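Local structure of peptide chain release factor subunit 1 (Aeropyrum pernix, 3AGK) at residues S46-L51 with D80-L85; G92-C97 with D131-M136. The protein probably directs the termination of nascent-peptide synthesis on the ribosome in response to the stop codons UAA, UAG and UGA. All coordinates share one frame; numbering follows the deposited sequence.

Interaction 1: S46-L51 with D80-L85; sequences SDVMTL and DRLQML
On the helical turn that brings Val48 and Met49 against Leu82 and Gln83, Ser46 O is gripped twice from Thr50, by its backbone N at 3.1 Å and its OG1 at 3.2 Å. The two donors come from opposite faces of the carbonyl plane, OG1 at a C=O...donor angle of 153°. Across the contact no hydrogen bond forms. Met49 lies along Leu82 and Gln83: bends at chi2 (50°) and again at chi3 (-148°) bring SD alongside Leu82 CB, 4.2 Å away, and turn CE to within 3.5 Å of Gln83 OE1. Gln83 CG also lies against that methyl, the two side chains crossing nearly perpendicularly. Deeper in, Val48 CG1, anti to the backbone N, meets Leu82 CD1 at 3.8 Å. An alanine in place of Met49 would remove SD and CE and would probably open a gap beside Leu82 CB, with the Gln83 side chain freer to turn. The contact joins the start of helix 45-58 to the end of helix 65-82, the open end of a helical hairpin whose connecting turn carries the NIKS motif in eRF1 relatives. Its chemistry, aliphatic packing buried at Val48 and Leu82 and edged by a methionine methyl against a glutamine amide, implies cohesion through close fit, without directional bonding.

Interaction 2: G92-C97 with D131-M136; sequences GLVLFC and DFLEDM
Strand 93-97 runs past a short, weakly bonded helix of about 131-134, and the backbones stay well separated: the nearest CA atoms, those of Val94 and Leu133, are 9.5 Å apart, and no hydrogen bond crosses. The bonds within 131-136 run from residue i+3 back to residue i, and Glu134 N to Asp131 O (3.2 Å) is weak, which fits a short, loosely bonded helical turn. The strand, by contrast, is an inner one of an antiparallel sheet, bonded through its backbone to strand 34-39 along one edge and to 107-111 along the other, and cross-linked to the latter by the Cys97-Cys108 disulfide.

Everything that spans the gap converges on one methyl, Leu133 CD1. It sits at the edge of the Phe96 ring, in the ring plane, 3.7 Å from CZ and 3.8 Å from CE1, so this is an edge contact and not a CH-pi contact over a face. The Phe96 ring and the Leu133 side chain point at one another from the two segments; Phe96 CG stands anti to its carbonyl carbon (chi1 -57°), which sends the ring off the strand with its far end leading. Val94 CG2 adds a more distant contact with the same methyl, at 4.4 Å.

Beyond these pairs Leu133 also rests on Tyr38 and Phe111 of the two flanking strands, while Phe128 meets the Phe96 ring. Two acidic residues of 131-136 form salt bridges, Glu134 with Lys25 and Asp135 with Lys216 of domain 2.

Leu133 thus packs on one face of the domain 1 sheet, the face away from helix 65-82, which touches Leu93 and Leu95. With three buried apolar side chains and no polar atom among the touching groups, the chemistry implies that attachment here rests on van der Waals fit and exclusion of water rather than on directional bonds.

How the interactions relate
From the N terminus, interaction 1 opens on helix 45-58 and closes at the end of helix 65-82, enclosing 28 mostly helical residues. Interaction 2 opens only afterwards, on strand 93-98, and closes 33 residues further on at the short helix of about 131-134, its loop containing strands 107-111 and 121-125. The two loops are in series; they neither nest nor cross. Their centres lie about 17 Å apart, yet they touch through the strand's other face: Leu82 CD2 is 3.7 Å from Leu93 CD1, and Arg81 CB packs on Leu95 CD2. Together they layer helical hairpin, sheet and short helix within domain 1.

Interaction 1: S46-L51 with D80-L85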
loop_
_atom_site.group_PDB
_atom_site.type_symbol
_atom_site.label_atom_id
_atom_site.label_comp_id
_atom_site.label_asym_id
_atom_site.label_seq_id
_atom_site.Cartn_x
_atom_site.Cartn_y
_atom_site.Cartn_z
ATOM N N SER A 46 31.218 -12.863 8.419
ATOM C CA SER A 46 31.683 -13.687 9.522
ATOM C C SER A 46 30.941 -13.314 10.819
ATOM O O SER A 46 30.697 -14.175 11.670
ATOM C CB SER A 46 33.188 -13.552 9.697
ATOM O OG SER A 46 33.516 -12.243 10.109
ATOM N N ASP A 47 30.579 -12.034 10.945
ATOM C CA ASP A 47 29.757 -11.528 12.058
ATOM C C ASP A 47 28.365 -12.152 12.027
ATOM O O ASP A 47 27.850 -12.636 13.048
ATOM C CB ASP A 47 29.610 -10.006 11.975
ATOM C CG ASP A 47 30.892 -9.268 12.331
ATOM O OD1 ASP A 47 31.908 -9.933 12.631
ATOM O OD2 ASP A 47 30.875 -8.017 12.313
ATOM N N VAL A 48 27.761 -12.141 10.841
ATOM C CA VAL A 48 26.437 -12.718 10.655
ATOM C C VAL A 48 26.477 -14.215 10.950
ATOM O O VAL A 48 25.592 -14.754 11.611
ATOM C CB VAL A 48 25.922 -12.482 9.224
ATOM C CG1 VAL A 48 24.475 -12.943 9.101
ATOM C CG2 VAL A 48 26.067 -10.991 8.845
ATOM N N MET A 49 27.525 -14.868 10.458
ATOM C CA MET A 49 27.748 -16.294 10.649
ATOM C C MET A 49 27.781 -16.685 12.139
ATOM O O MET A 49 27.146 -17.656 12.553
ATOM C CB MET A 49 29.063 -16.665 9.955
ATOM C CG MET A 49 29.083 -18.009 9.260
ATOM S SD MET A 49 27.709 -18.362 8.138
ATOM C CE MET A 49 27.661 -20.125 8.419
ATOM N N THR A 50 28.527 -15.919 12.936
ATOM C CA THR A 50 28.556 -16.083 14.390
ATOM C C THR A 50 27.164 -15.892 15.009
ATOM O O THR A 50 26.731 -16.692 15.842
ATOM C CB THR A 50 29.553 -15.107 15.041
ATOM O OG1 THR A 50 30.875 -15.427 14.607
ATOM C CG2 THR A 50 29.492 -15.198 16.579
ATOM N N LEU A 51 26.457 -14.851 14.581
ATOM C CA LEU A 51 25.096 -14.613 15.059
ATOM C C LEU A 51 24.139 -15.779 14.729
ATOM O O LEU A 51 23.396 -16.234 15.583
ATOM C CB LEU A 51 24.561 -13.288 14.505
ATOM C CG LEU A 51 23.160 -12.866 14.972
ATOM C CD1 LEU A 51 22.990 -11.349 14.918
ATOM C CD2 LEU A 51 22.080 -13.555 14.141
ATOM N N ASP A 80 24.410 -22.079 4.864
ATOM C CA ASP A 80 24.861 -22.661 3.598
ATOM C C ASP A 80 25.001 -21.583 2.543
ATOM O O ASP A 80 26.011 -21.492 1.848
ATOM C CB ASP A 80 23.838 -23.676 3.088
ATOM C CG ASP A 80 23.974 -25.021 3.752
ATOM O OD1 ASP A 80 25.077 -25.312 4.261
ATOM O OD2 ASP A 80 22.974 -25.781 3.762
ATOM N N ARG A 81 23.948 -20.784 2.423
ATOM C CA ARG A 81 23.879 -19.720 1.444
ATOM C C ARG A 81 25.032 -18.729 1.638
ATOM O O ARG A 81 25.671 -18.302 0.671
ATOM C CB ARG A 81 22.521 -19.023 1.580
ATOM C CG ARG A 81 21.660 -18.961 0.317
ATOM C CD ARG A 81 21.670 -20.247 -0.483
ATOM N NE ARG A 81 21.288 -21.407 0.318
ATOM C CZ ARG A 81 20.175 -22.113 0.142
ATOM N NH1 ARG A 81 19.318 -21.787 -0.816
ATOM N NH2 ARG A 81 19.928 -23.151 0.921
ATOM N N LEU A 82 25.310 -18.369 2.890
ATOM C CA LEU A 82 26.309 -17.338 3.169
ATOM C C LEU A 82 27.721 -17.851 2.941
ATOM O O LEU A 82 28.621 -17.098 2.581
ATOM C CB LEU A 82 26.185 -16.807 4.605
ATOM C CG LEU A 82 24.928 -16.028 4.988
ATOM C CD1 LEU A 82 25.047 -15.515 6.415
ATOM C CD2 LEU A 82 24.690 -14.883 4.033
ATOM N N GLN A 83 27.926 -19.139 3.169
ATOM C CA GLN A 83 29.251 -19.686 2.969
ATOM C C GLN A 83 29.546 -19.856 1.480
ATOM O O GLN A 83 30.631 -20.284 1.105
ATOM C CB GLN A 83 29.456 -20.965 3.793
ATOM C CG GLN A 83 29.480 -20.640 5.297
ATOM C CD GLN A 83 29.871 -21.804 6.193
ATOM O OE1 GLN A 83 29.052 -22.684 6.492
ATOM N NE2 GLN A 83 31.118 -21.795 6.659
ATOM N N MET A 84 28.582 -19.477 0.641
ATOM C CA MET A 84 28.783 -19.437 -0.815
ATOM C C MET A 84 29.432 -18.138 -1.252
ATOM O O MET A 84 29.884 -18.020 -2.384
ATOM C CB MET A 84 27.451 -19.543 -1.558
ATOM C CG MET A 84 27.029 -20.932 -1.930
ATOM S SD MET A 84 25.344 -20.912 -2.576
ATOM C CE MET A 84 24.959 -22.657 -2.484
ATOM N N LEU A 85 29.449 -17.154 -0.362
ATOM C CA LEU A 85 29.907 -15.828 -0.726
ATOM C C LEU A 85 31.183 -15.489 0.010
ATOM O O LEU A 85 31.532 -16.125 1.006
ATOM C CB LEU A 85 28.841 -14.794 -0.385
ATOM C CG LEU A 85 27.379 -15.180 -0.579
ATOM C CD1 LEU A 85 26.478 -14.087 -0.048
ATOM C CD2 LEU A 85 27.061 -15.486 -2.047
#

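Interaction 2: G92-C97 with D131-M136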
loop_
_atom_site.group_PDB
_atom_site.type_symbol
_atom_site.label_atom_id
_atom_site.label_comp_id
_atom_site.label_asym_id
_atom_site.label_seq_id
_atom_site.Cartn_x
_atom_site.Cartn_y
_atom_site.Cartn_z
ATOM N N GLY A 92 24.025 -4.911 -0.042
ATOM C CA GLY A 92 23.695 -5.864 1.005
ATOM C C GLY A 92 23.029 -7.130 0.486
ATOM O O GLY A 92 22.926 -7.353 -0.733
ATOM N N LEU A 93 22.578 -7.961 1.426
ATOM C CA LEU A 93 21.901 -9.221 1.134
ATOM C C LEU A 93 20.596 -9.296 1.901
ATOM O O LEU A 93 20.490 -8.741 2.995
ATOM C CB LEU A 93 22.755 -10.385 1.614
ATOM C CG LEU A 93 23.802 -11.065 0.758
ATOM C CD1 LEU A 93 24.456 -12.132 1.612
ATOM C CD2 LEU A 93 23.143 -11.679 -0.464
ATOM N N VAL A 94 19.608 -9.998 1.355
ATOM C CA VAL A 94 18.462 -10.405 2.163
ATOM C C VAL A 94 18.099 -11.871 1.897
ATOM O O VAL A 94 18.124 -12.337 0.750
ATOM C CB VAL A 94 17.223 -9.479 2.002
ATOM C CG1 VAL A 94 17.614 -8.097 1.487
ATOM C CG2 VAL A 94 16.197 -10.112 1.110
ATOM N N LEU A 95 17.790 -12.596 2.968
ATOM C CA LEU A 95 17.394 -13.997 2.875
ATOM C C LEU A 95 16.045 -14.255 3.527
ATOM O O LEU A 95 15.781 -13.744 4.606
ATOM C CB LEU A 95 18.435 -14.905 3.545
ATOM C CG LEU A 95 19.734 -15.188 2.781
ATOM C CD1 LEU A 95 20.720 -14.036 2.961
ATOM C CD2 LEU A 95 20.364 -16.510 3.210
ATOM N N PHE A 96 15.204 -15.054 2.875
ATOM C CA PHE A 96 14.011 -15.615 3.517
ATOM C C PHE A 96 14.036 -17.141 3.341
ATOM O O PHE A 96 14.235 -17.633 2.235
ATOM C CB PHE A 96 12.741 -15.032 2.903
ATOM C CG PHE A 96 12.663 -13.523 2.959
ATOM C CD1 PHE A 96 13.043 -12.749 1.872
ATOM C CD2 PHE A 96 12.193 -12.878 4.097
ATOM C CE1 PHE A 96 12.965 -11.357 1.925
ATOM C CE2 PHE A 96 12.109 -11.493 4.152
ATOM C CZ PHE A 96 12.498 -10.735 3.059
ATOM N N CYS A 97 13.877 -17.894 4.425
ATOM C CA CYS A 97 13.910 -19.354 4.338
ATOM C C CYS A 97 12.845 -19.964 5.233
ATOM O O CYS A 97 12.498 -19.398 6.266
ATOM C CB CYS A 97 15.294 -19.927 4.728
ATOM S SG CYS A 97 16.719 -19.213 3.869
ATOM N N ASP A 131 8.968 -5.613 5.346
ATOM C CA ASP A 131 8.995 -4.205 5.700
ATOM C C ASP A 131 9.841 -3.337 4.794
ATOM O O ASP A 131 9.322 -2.583 3.984
ATOM C CB ASP A 131 9.510 -4.038 7.137
ATOM C CG ASP A 131 8.469 -4.388 8.177
ATOM O OD1 ASP A 131 7.463 -5.025 7.806
ATOM O OD2 ASP A 131 8.662 -4.030 9.362
ATOM N N PHE A 132 11.153 -3.440 4.971
ATOM C CA PHE A 132 12.102 -2.519 4.365
ATOM C C PHE A 132 11.991 -2.531 2.847
ATOM O O PHE A 132 12.211 -1.511 2.193
ATOM C CB PHE A 132 13.534 -2.875 4.780
ATOM C CG PHE A 132 13.679 -3.302 6.235
ATOM C CD1 PHE A 132 13.121 -4.490 6.692
ATOM C CD2 PHE A 132 14.406 -2.532 7.128
ATOM C CE1 PHE A 132 13.274 -4.886 7.994
ATOM C CE2 PHE A 132 14.555 -2.926 8.443
ATOM C CZ PHE A 132 13.990 -4.104 8.873
ATOM N N LEU A 133 11.631 -3.685 2.293
ATOM C CA LEU A 133 11.627 -3.887 0.841
ATOM C C LEU A 133 10.444 -3.207 0.174
ATOM O O LEU A 133 10.565 -2.656 -0.927
ATOM C CB LEU A 133 11.603 -5.379 0.524
ATOM C CG LEU A 133 12.798 -6.165 1.062
ATOM C CD1 LEU A 133 12.579 -7.677 0.940
ATOM C CD2 LEU A 133 14.071 -5.735 0.342
ATOM N N GLU A 134 9.294 -3.259 0.838
ATOM C CA GLU A 134 8.085 -2.642 0.306
ATOM C C GLU A 134 8.223 -1.134 0.184
ATOM O O GLU A 134 7.535 -0.510 -0.617
ATOM C CB GLU A 134 6.872 -2.979 1.169
ATOM C CG GLU A 134 6.564 -4.458 1.245
ATOM C CD GLU A 134 5.130 -4.725 1.655
ATOM O OE1 GLU A 134 4.909 -5.189 2.799
ATOM O OE2 GLU A 134 4.224 -4.467 0.826
ATOM N N ASP A 135 9.125 -0.556 0.969
ATOM C CA ASP A 135 9.291 0.893 0.990
ATOM C C ASP A 135 10.025 1.464 -0.228
ATOM O O ASP A 135 9.912 2.659 -0.520
ATOM C CB ASP A 135 9.974 1.325 2.285
ATOM C CG ASP A 135 9.019 1.351 3.464
ATOM O OD1 ASP A 135 9.475 1.125 4.601
ATOM O OD2 ASP A 135 7.811 1.596 3.249
ATOM N N MET A 136 10.771 0.617 -0.937
ATOM C CA MET A 136 11.498 1.070 -2.123
ATOM C C MET A 136 10.897 0.487 -3.394
ATOM O O MET A 136 11.279 0.854 -4.505
ATOM C CB MET A 136 12.986 0.729 -2.024
ATOM C CG MET A 136 13.876 1.387 -3.092
ATOM S SD MET A 136 14.259 3.141 -2.840
ATOM C CE MET A 136 15.703 3.329 -3.891
#